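Local coordinates for dTDP Sugar Isomerase (Desulfovibrio desulfuricans subsp. desulfuricans str. G20, PDB 3EJK), which probably epimerises the C3' and C5' positions of dTDP-4-dehydro-6-deoxy-alpha-D-glucose to give dTDP-4-dehydro-beta-L-rhamnose, a step towards dTDP-L-rhamnose, at the interface of chains A and B. Numbering follows the deposited sequence. Chains: chain A/B, dTDP Sugar Isomerase.

The interface of chains A and B. Residues chain A 40-44; chain B 52-56, 143-144.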
loop_
_atom_site.group_PDB
_atom_site.type_symbol
_atom_site.label_atom_id
_atom_site.label_comp_id
_atom_site.label_asym_id
_atom_site.label_seq_id
_atom_site.Cartn_x
_atom_site.Cartn_y
_atom_site.Cartn_z
ATOM N N HIS A 40 7.103 -4.728 -4.699
ATOM C CA HIS A 40 5.929 -5.203 -5.423
ATOM C C HIS A 40 4.850 -5.727 -4.504
ATOM O O HIS A 40 5.076 -6.057 -3.348
ATOM C CB HIS A 40 6.236 -6.292 -6.446
ATOM C CG HIS A 40 6.977 -5.791 -7.640
ATOM N ND1 HIS A 40 7.535 -6.628 -8.576
ATOM C CD2 HIS A 40 7.305 -4.534 -8.016
ATOM C CE1 HIS A 40 8.119 -5.907 -9.517
ATOM N NE2 HIS A 40 8.014 -4.632 -9.189
HETATM N N MSE A 41 3.662 -5.779 -5.074
HETATM C CA MSE A 41 2.521 -6.372 -4.403
HETATM C C MSE A 41 1.670 -7.232 -5.345
HETATM O O MSE A 41 1.565 -8.461 -5.183
HETATM C CB MSE A 41 1.638 -5.327 -3.727
HETATM C CG MSE A 41 0.613 -6.013 -2.875
HETATM SE SE MSE A 41 -0.575 -4.842 -1.923
HETATM C CE MSE A 41 -1.667 -6.212 -0.946
ATOM N N LEU A 42 1.076 -6.576 -6.332
ATOM C CA LEU A 42 0.182 -7.279 -7.250
ATOM C C LEU A 42 0.033 -6.594 -8.589
ATOM O O LEU A 42 0.006 -5.370 -8.689
ATOM C CB LEU A 42 -1.200 -7.387 -6.578
ATOM C CG LEU A 42 -2.226 -8.444 -6.959
ATOM C CD1 LEU A 42 -1.664 -9.864 -6.792
ATOM C CD2 LEU A 42 -3.463 -8.193 -6.074
ATOM N N ARG A 43 -0.025 -7.431 -9.611
ATOM C CA ARG A 43 -0.266 -7.003 -10.982
ATOM C C ARG A 43 -1.494 -7.714 -11.523
ATOM O O ARG A 43 -1.926 -8.743 -11.001
ATOM C CB ARG A 43 0.895 -7.347 -11.906
ATOM C CG ARG A 43 2.094 -6.470 -11.806
ATOM C CD ARG A 43 3.236 -7.191 -12.469
ATOM N NE ARG A 43 3.029 -7.445 -13.895
ATOM C CZ ARG A 43 3.576 -6.703 -14.860
ATOM N NH1 ARG A 43 4.335 -5.677 -14.535
ATOM N NH2 ARG A 43 3.375 -6.975 -16.145
ATOM N N LEU A 44 -1.982 -7.180 -12.633
ATOM C CA LEU A 44 -3.172 -7.715 -13.314
ATOM C C LEU A 44 -2.922 -9.115 -13.851
ATOM O O LEU A 44 -3.823 -9.935 -13.963
ATOM C CB LEU A 44 -3.591 -6.797 -14.470
ATOM C CG LEU A 44 -4.675 -7.329 -15.401
ATOM C CD1 LEU A 44 -5.953 -7.674 -14.648
ATOM C CD2 LEU A 44 -4.938 -6.307 -16.489
ATOM N N PHE B 52 -7.518 -1.332 -13.085
ATOM C CA PHE B 52 -6.421 -1.964 -12.319
ATOM C C PHE B 52 -5.304 -2.544 -13.171
ATOM O O PHE B 52 -5.460 -3.509 -13.945
ATOM C CB PHE B 52 -6.908 -3.036 -11.337
ATOM C CG PHE B 52 -5.800 -3.625 -10.513
ATOM C CD1 PHE B 52 -5.376 -3.008 -9.358
ATOM C CD2 PHE B 52 -5.174 -4.788 -10.907
ATOM C CE1 PHE B 52 -4.338 -3.550 -8.605
ATOM C CE2 PHE B 52 -4.147 -5.330 -10.164
ATOM C CZ PHE B 52 -3.720 -4.703 -9.013
ATOM N N GLY B 53 -4.156 -1.940 -12.981
ATOM C CA GLY B 53 -2.946 -2.381 -13.659
ATOM C C GLY B 53 -1.985 -3.003 -12.669
ATOM O O GLY B 53 -1.568 -4.166 -12.806
ATOM N N GLU B 54 -1.660 -2.221 -11.650
ATOM C CA GLU B 54 -0.704 -2.675 -10.640
ATOM C C GLU B 54 -0.763 -1.868 -9.352
ATOM O O GLU B 54 -1.173 -0.717 -9.331
ATOM C CB GLU B 54 0.725 -2.626 -11.245
ATOM C CG GLU B 54 1.866 -2.984 -10.286
ATOM C CD GLU B 54 3.227 -3.102 -10.941
ATOM O OE1 GLU B 54 3.342 -2.741 -12.145
ATOM O OE2 GLU B 54 4.188 -3.574 -10.255
ATOM N N ILE B 55 -0.398 -2.526 -8.270
ATOM C CA ILE B 55 -0.194 -1.845 -6.987
ATOM C C ILE B 55 1.199 -2.218 -6.498
ATOM O O ILE B 55 1.547 -3.405 -6.393
ATOM C CB ILE B 55 -1.237 -2.183 -5.896
ATOM C CG1 ILE B 55 -0.823 -1.530 -4.556
ATOM C CG2 ILE B 55 -1.374 -3.659 -5.696
ATOM C CD1 ILE B 55 -0.952 0.010 -4.513
ATOM N N TYR B 56 2.013 -1.180 -6.300
ATOM C CA TYR B 56 3.357 -1.315 -5.729
ATOM C C TYR B 56 3.642 -0.152 -4.779
ATOM O O TYR B 56 2.922 0.840 -4.738
ATOM C CB TYR B 56 4.462 -1.359 -6.801
ATOM C CG TYR B 56 4.744 -0.044 -7.492
ATOM C CD1 TYR B 56 4.018 0.347 -8.608
ATOM C CD2 TYR B 56 5.742 0.821 -7.023
ATOM C CE1 TYR B 56 4.280 1.560 -9.248
ATOM C CE2 TYR B 56 5.993 2.038 -7.648
ATOM C CZ TYR B 56 5.255 2.400 -8.752
ATOM O OH TYR B 56 5.498 3.593 -9.378
ATOM N N PRO B 143 0.073 -2.140 -16.019
ATOM C CA PRO B 143 1.263 -2.609 -15.347
ATOM C C PRO B 143 2.526 -2.054 -15.980
ATOM O O PRO B 143 2.518 -1.535 -17.093
ATOM C CB PRO B 143 1.184 -4.122 -15.519
ATOM C CG PRO B 143 0.390 -4.326 -16.726
ATOM C CD PRO B 143 -0.558 -3.185 -16.840
ATOM N N HIS B 144 3.596 -2.132 -15.216
ATOM C CA HIS B 144 4.883 -1.667 -15.705
ATOM C C HIS B 144 5.358 -2.455 -16.900
ATOM O O HIS B 144 5.336 -3.667 -16.905
ATOM C CB HIS B 144 5.954 -1.754 -14.633
ATOM C CG HIS B 144 7.291 -1.315 -15.122
ATOM N ND1 HIS B 144 7.672 0.010 -15.133
ATOM C CD2 HIS B 144 8.315 -2.011 -15.672
ATOM C CE1 HIS B 144 8.888 0.106 -15.641
ATOM N NE2 HIS B 144 9.297 -1.103 -15.984
HETATM O O HOH W 1 3.650 -4.906 -7.982
HETATM O O HOH W 2 5.951 -5.102 -11.921
#
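The guanidinium of A:Arg43 carries B:Pro143 on one face, CB lying 3.5 Å above the plane and towards the rim, while the backbone carbonyl of B:His144 meets its edge in plane. The imidazole of A:His40 has B:Glu54 OE2 over the rim of one face, ring and carboxylate planes turned 72° apart. B:Phe52 takes the backbone N of B:Glu54 over its ring centre and turns CE2 and CZ towards the A:Arg43–A:Leu44 backbone and A:Leu42 O.

In this RmlC-type cupin epimerase, a family that typically works as a dimer, strand 38-43 of chain A pairs antiparallel with strand 54-60 of chain B, probably within the biological dimer. The contact illustrates how edge strands join through backbone bonds while side chains on the sheet's faces add polar and apolar contacts. A:Leu42 N gives to B:Ile55 O at 3.2 Å, and B:Ile55 N to A:Leu42 O at 2.9 Å, nearly along the C=O axis. At the strand end A:Leu44 N reaches B:Gly53 O at 3.0 Å from above the carbonyl plane, a more bent bond.

A:Arg43 bends at chi3 (62°), bringing NH1 to a lone pair of B:His144 O at 3.3 Å. Its CG rests against the B:Glu54 carboxylate, and B:Glu54 OE1 forms a loose salt bridge with A:Arg43 NH1 at 3.9 Å. B:Glu54 is extended, its carboxylate steadied by B:His144 N, which donates to OE1; OE2 holds two waters, one linked to A:Arg43 NH1, the other to A:Met41 N and B:Ile55 O. The guanidinium would be expected to favour the carboxylate's charged form. On the strands' other side, B:Ile55 CG2 packs against A:Leu42 CB at 3.8 Å and along the extended selenomethionine A:Met41.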